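Local coordinates for protein aminotransferase class I and II (Streptococcus suis 89/1591, PDB 3OP7) that carries pyridoxal phosphate as an internal aldimine and probably transfers amino groups between amino acids and keto acids, at residues A[281-292]-A[300-311]. Sequence-based numbering, arbitrary orientation.
Sequences LEENLAILDQWI and YIRPAVVSTSFV
The ring of Tyr300 meets Ile292 on one face, where CD1 of the isoleucine sits almost over the centre in a CH-pi contact, 3.8 Å from the ring centroid and 13° off the normal. The opposite face carries the CA of Arg302, displaced toward the rim, while Asp289 OD1 and Ser309 CB lie in the ring plane at its edge. The guanidinium of Arg302 has Leu285 CD2 over one face, offset toward the rim and 3.6 Å from Arg302 NH2, with the Asp289 carboxylate and a water at its edge.

Tyr300 OH donates to Asp289 OD1 at 2.6 Å, reaching that oxygen from above the carboxylate, whose plane is turned 68° from the ring. The other oxygen serves Arg302. The arginine chain runs out straight as far as NE, which points at Asp289 OD2, 2.9 Å away with an N-H...O angle of 175°, on the syn side and with the two flat groups nearly coplanar. The water closes the bridge, donating to Asp289 OD2 and accepting from Arg302 NH2. Asp289 is thus gripped three times, which fixes its rotation and probably favours the ionised carboxylate.

Leu285 CD1 packs on Tyr300 OH and Pro303 CG. One turn on, Leu288 CD2 rests against both Tyr300 CE2 and Ser309 OG, a hydroxyl hydrogen-bonded to Leu348 O. Leu281 CD2 rests on the backbone at Ser307 N, 3.7 Å away, and its CB on Val305 CG1.

The contact lays helix 270-294 on one side of the small antiparallel sheet, against edge strand 298-300, strand 309-313 and their joining loop, consistent with the small C-terminal domain of fold-type I aminotransferases. Ile292 CD1 also touches Val311 CG1, and Val298 packs on both residues; elsewhere on the helix, Glu283, Ile287 and Trp291 pack against helix 354-368.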
# COMPACT_ATOMS: atom_id res chain seq x y z
N LEU A 281 -13.99 23.83 -8.46
CA LEU A 281 -14.66 23.95 -7.14
C LEU A 281 -15.65 25.11 -7.02
O LEU A 281 -16.81 24.90 -6.61
CB LEU A 281 -13.63 24.08 -6.03
CG LEU A 281 -12.91 22.82 -5.66
CD1 LEU A 281 -11.75 23.20 -4.74
CD2 LEU A 281 -13.91 21.90 -4.94
N GLU A 282 -15.24 26.34 -7.35
CA GLU A 282 -16.11 27.50 -7.17
C GLU A 282 -17.32 27.47 -8.11
O GLU A 282 -18.43 27.69 -7.69
CB GLU A 282 -15.33 28.81 -7.38
CG GLU A 282 -14.17 28.97 -6.38
CD GLU A 282 -13.41 30.28 -6.54
OE1 GLU A 282 -13.58 30.93 -7.58
OE2 GLU A 282 -12.64 30.65 -5.63
N GLU A 283 -17.10 27.14 -9.37
CA GLU A 283 -18.21 27.06 -10.32
C GLU A 283 -19.21 25.95 -9.99
O GLU A 283 -20.43 26.15 -10.10
CB GLU A 283 -17.66 26.89 -11.74
CG GLU A 283 -16.93 28.13 -12.21
CD GLU A 283 -16.32 28.00 -13.59
OE1 GLU A 283 -16.83 27.19 -14.41
OE2 GLU A 283 -15.33 28.73 -13.86
N ASN A 284 -18.71 24.77 -9.59
CA ASN A 284 -19.59 23.65 -9.26
C ASN A 284 -20.25 23.85 -7.90
O ASN A 284 -21.46 23.57 -7.74
CB ASN A 284 -18.86 22.32 -9.35
CG ASN A 284 -18.55 21.95 -10.74
OD1 ASN A 284 -18.56 22.81 -11.62
ND2 ASN A 284 -18.30 20.66 -10.99
N LEU A 285 -19.53 24.44 -6.96
CA LEU A 285 -20.14 24.76 -5.67
C LEU A 285 -21.27 25.79 -5.85
O LEU A 285 -22.31 25.68 -5.19
CB LEU A 285 -19.11 25.23 -4.65
CG LEU A 285 -19.58 25.37 -3.20
CD1 LEU A 285 -20.44 24.19 -2.72
CD2 LEU A 285 -18.40 25.57 -2.32
N ALA A 286 -21.08 26.78 -6.73
CA ALA A 286 -22.16 27.77 -6.96
C ALA A 286 -23.43 27.10 -7.52
O ALA A 286 -24.53 27.48 -7.20
CB ALA A 286 -21.71 28.93 -7.87
N ILE A 287 -23.24 26.09 -8.35
CA ILE A 287 -24.35 25.32 -8.92
C ILE A 287 -25.08 24.53 -7.82
O ILE A 287 -26.33 24.55 -7.74
CB ILE A 287 -23.84 24.38 -10.03
CG1 ILE A 287 -23.47 25.20 -11.27
CG2 ILE A 287 -24.87 23.33 -10.41
CD1 ILE A 287 -22.72 24.38 -12.29
N LEU A 288 -24.29 23.86 -6.97
CA LEU A 288 -24.81 23.13 -5.82
C LEU A 288 -25.56 24.05 -4.86
O LEU A 288 -26.68 23.70 -4.43
CB LEU A 288 -23.67 22.42 -5.07
CG LEU A 288 -24.08 21.49 -3.93
CD1 LEU A 288 -25.02 20.38 -4.44
CD2 LEU A 288 -22.81 20.95 -3.28
N ASP A 289 -24.97 25.21 -4.54
CA ASP A 289 -25.62 26.21 -3.64
C ASP A 289 -26.97 26.66 -4.12
O ASP A 289 -27.91 26.71 -3.33
CB ASP A 289 -24.73 27.44 -3.42
CG ASP A 289 -23.57 27.18 -2.43
OD1 ASP A 289 -23.73 26.34 -1.50
OD2 ASP A 289 -22.50 27.80 -2.59
N GLN A 290 -27.04 27.03 -5.40
CA GLN A 290 -28.29 27.45 -6.05
C GLN A 290 -29.35 26.35 -5.95
O GLN A 290 -30.51 26.60 -5.57
CB GLN A 290 -27.99 27.79 -7.53
CG GLN A 290 -29.15 28.46 -8.32
CD GLN A 290 -28.84 28.54 -9.82
OE1 GLN A 290 -28.00 27.80 -10.35
NE2 GLN A 290 -29.53 29.44 -10.50
N TRP A 291 -28.95 25.13 -6.31
CA TRP A 291 -29.81 23.94 -6.22
C TRP A 291 -30.33 23.67 -4.80
O TRP A 291 -31.53 23.45 -4.59
CB TRP A 291 -29.06 22.72 -6.75
CG TRP A 291 -29.93 21.54 -6.89
CD1 TRP A 291 -30.81 21.29 -7.90
CD2 TRP A 291 -30.07 20.48 -5.96
NE1 TRP A 291 -31.45 20.10 -7.68
CE2 TRP A 291 -31.03 19.59 -6.48
CE3 TRP A 291 -29.45 20.17 -4.74
CZ2 TRP A 291 -31.39 18.40 -5.83
CZ3 TRP A 291 -29.79 18.99 -4.09
CH2 TRP A 291 -30.77 18.12 -4.64
N ILE A 292 -29.44 23.69 -3.81
CA ILE A 292 -29.82 23.51 -2.41
C ILE A 292 -30.89 24.53 -2.00
O ILE A 292 -31.88 24.18 -1.36
CB ILE A 292 -28.63 23.63 -1.43
CG1 ILE A 292 -27.57 22.55 -1.67
CG2 ILE A 292 -29.14 23.56 0.01
CD1 ILE A 292 -27.65 21.34 -0.76
N TYR A 300 -28.08 22.06 3.73
CA TYR A 300 -26.76 21.62 4.23
C TYR A 300 -25.95 22.72 4.91
O TYR A 300 -26.34 23.91 4.87
CB TYR A 300 -25.97 20.93 3.11
CG TYR A 300 -25.22 21.77 2.09
CD1 TYR A 300 -25.54 23.10 1.82
CD2 TYR A 300 -24.26 21.18 1.30
CE1 TYR A 300 -24.85 23.83 0.81
CE2 TYR A 300 -23.57 21.90 0.32
CZ TYR A 300 -23.86 23.21 0.08
OH TYR A 300 -23.18 23.91 -0.91
N ILE A 301 -24.84 22.29 5.53
CA ILE A 301 -23.78 23.21 5.98
C ILE A 301 -22.73 23.22 4.88
O ILE A 301 -22.01 22.21 4.68
CB ILE A 301 -23.11 22.79 7.30
CG1 ILE A 301 -24.16 22.63 8.43
CG2 ILE A 301 -22.08 23.85 7.70
CD1 ILE A 301 -24.75 23.91 8.84
N ARG A 302 -22.71 24.33 4.14
CA ARG A 302 -21.80 24.49 2.99
C ARG A 302 -20.36 24.15 3.37
O ARG A 302 -19.84 24.74 4.32
CB ARG A 302 -21.89 25.93 2.47
CG ARG A 302 -21.12 26.24 1.19
CD ARG A 302 -21.17 27.72 0.94
NE ARG A 302 -20.63 28.15 -0.35
CZ ARG A 302 -19.41 28.65 -0.57
NH1 ARG A 302 -18.51 28.75 0.39
NH2 ARG A 302 -19.08 29.05 -1.80
N PRO A 303 -19.73 23.24 2.62
CA PRO A 303 -18.34 22.83 2.89
C PRO A 303 -17.38 24.00 2.71
O PRO A 303 -17.71 24.97 2.05
CB PRO A 303 -18.09 21.75 1.87
CG PRO A 303 -19.00 22.10 0.73
CD PRO A 303 -20.24 22.59 1.40
N ALA A 304 -16.19 23.89 3.27
CA ALA A 304 -15.23 24.98 3.19
C ALA A 304 -14.49 24.93 1.82
O ALA A 304 -13.27 24.93 1.79
CB ALA A 304 -14.21 24.85 4.37
N VAL A 305 -15.25 24.98 0.71
CA VAL A 305 -14.71 24.97 -0.66
C VAL A 305 -13.69 23.83 -0.78
O VAL A 305 -12.53 24.01 -1.13
CB VAL A 305 -14.14 26.36 -1.10
CG1 VAL A 305 -14.04 26.45 -2.62
CG2 VAL A 305 -15.01 27.56 -0.57
N VAL A 306 -14.20 22.63 -0.49
CA VAL A 306 -13.55 21.37 -0.79
C VAL A 306 -14.58 20.47 -1.46
O VAL A 306 -15.78 20.66 -1.32
CB VAL A 306 -12.93 20.69 0.49
CG1 VAL A 306 -11.84 21.60 1.12
CG2 VAL A 306 -13.99 20.36 1.53
N SER A 307 -14.10 19.44 -2.13
CA SER A 307 -14.93 18.60 -3.03
C SER A 307 -15.78 17.51 -2.34
O SER A 307 -16.05 16.46 -2.96
CB SER A 307 -13.97 17.92 -4.07
OG SER A 307 -12.96 17.08 -3.49
N THR A 308 -16.17 17.69 -1.07
CA THR A 308 -17.13 16.78 -0.45
C THR A 308 -18.20 17.61 0.24
O THR A 308 -17.96 18.73 0.68
CB THR A 308 -16.51 15.74 0.50
OG1 THR A 308 -17.53 14.85 1.02
CG2 THR A 308 -15.72 16.41 1.64
N SER A 309 -19.43 17.10 0.23
CA SER A 309 -20.51 17.74 0.96
C SER A 309 -21.44 16.69 1.53
O SER A 309 -21.45 15.52 1.11
CB SER A 309 -21.33 18.73 0.08
OG SER A 309 -22.04 18.05 -0.94
N PHE A 310 -22.24 17.11 2.50
CA PHE A 310 -23.07 16.17 3.28
C PHE A 310 -24.41 16.87 3.39
O PHE A 310 -24.56 17.82 4.16
CB PHE A 310 -22.46 15.89 4.64
CG PHE A 310 -22.84 14.55 5.25
CD1 PHE A 310 -22.82 13.39 4.52
CD2 PHE A 310 -23.19 14.48 6.59
CE1 PHE A 310 -23.12 12.15 5.12
CE2 PHE A 310 -23.52 13.28 7.19
CZ PHE A 310 -23.45 12.10 6.45
N VAL A 311 -25.36 16.37 2.62
CA VAL A 311 -26.59 17.08 2.39
C VAL A 311 -27.70 16.39 3.18
O VAL A 311 -27.80 15.16 3.24
CB VAL A 311 -26.90 17.07 0.87
CG1 VAL A 311 -28.19 17.72 0.56
CG2 VAL A 311 -25.77 17.74 0.10
O HOH W 1 -21.09 29.38 -4.15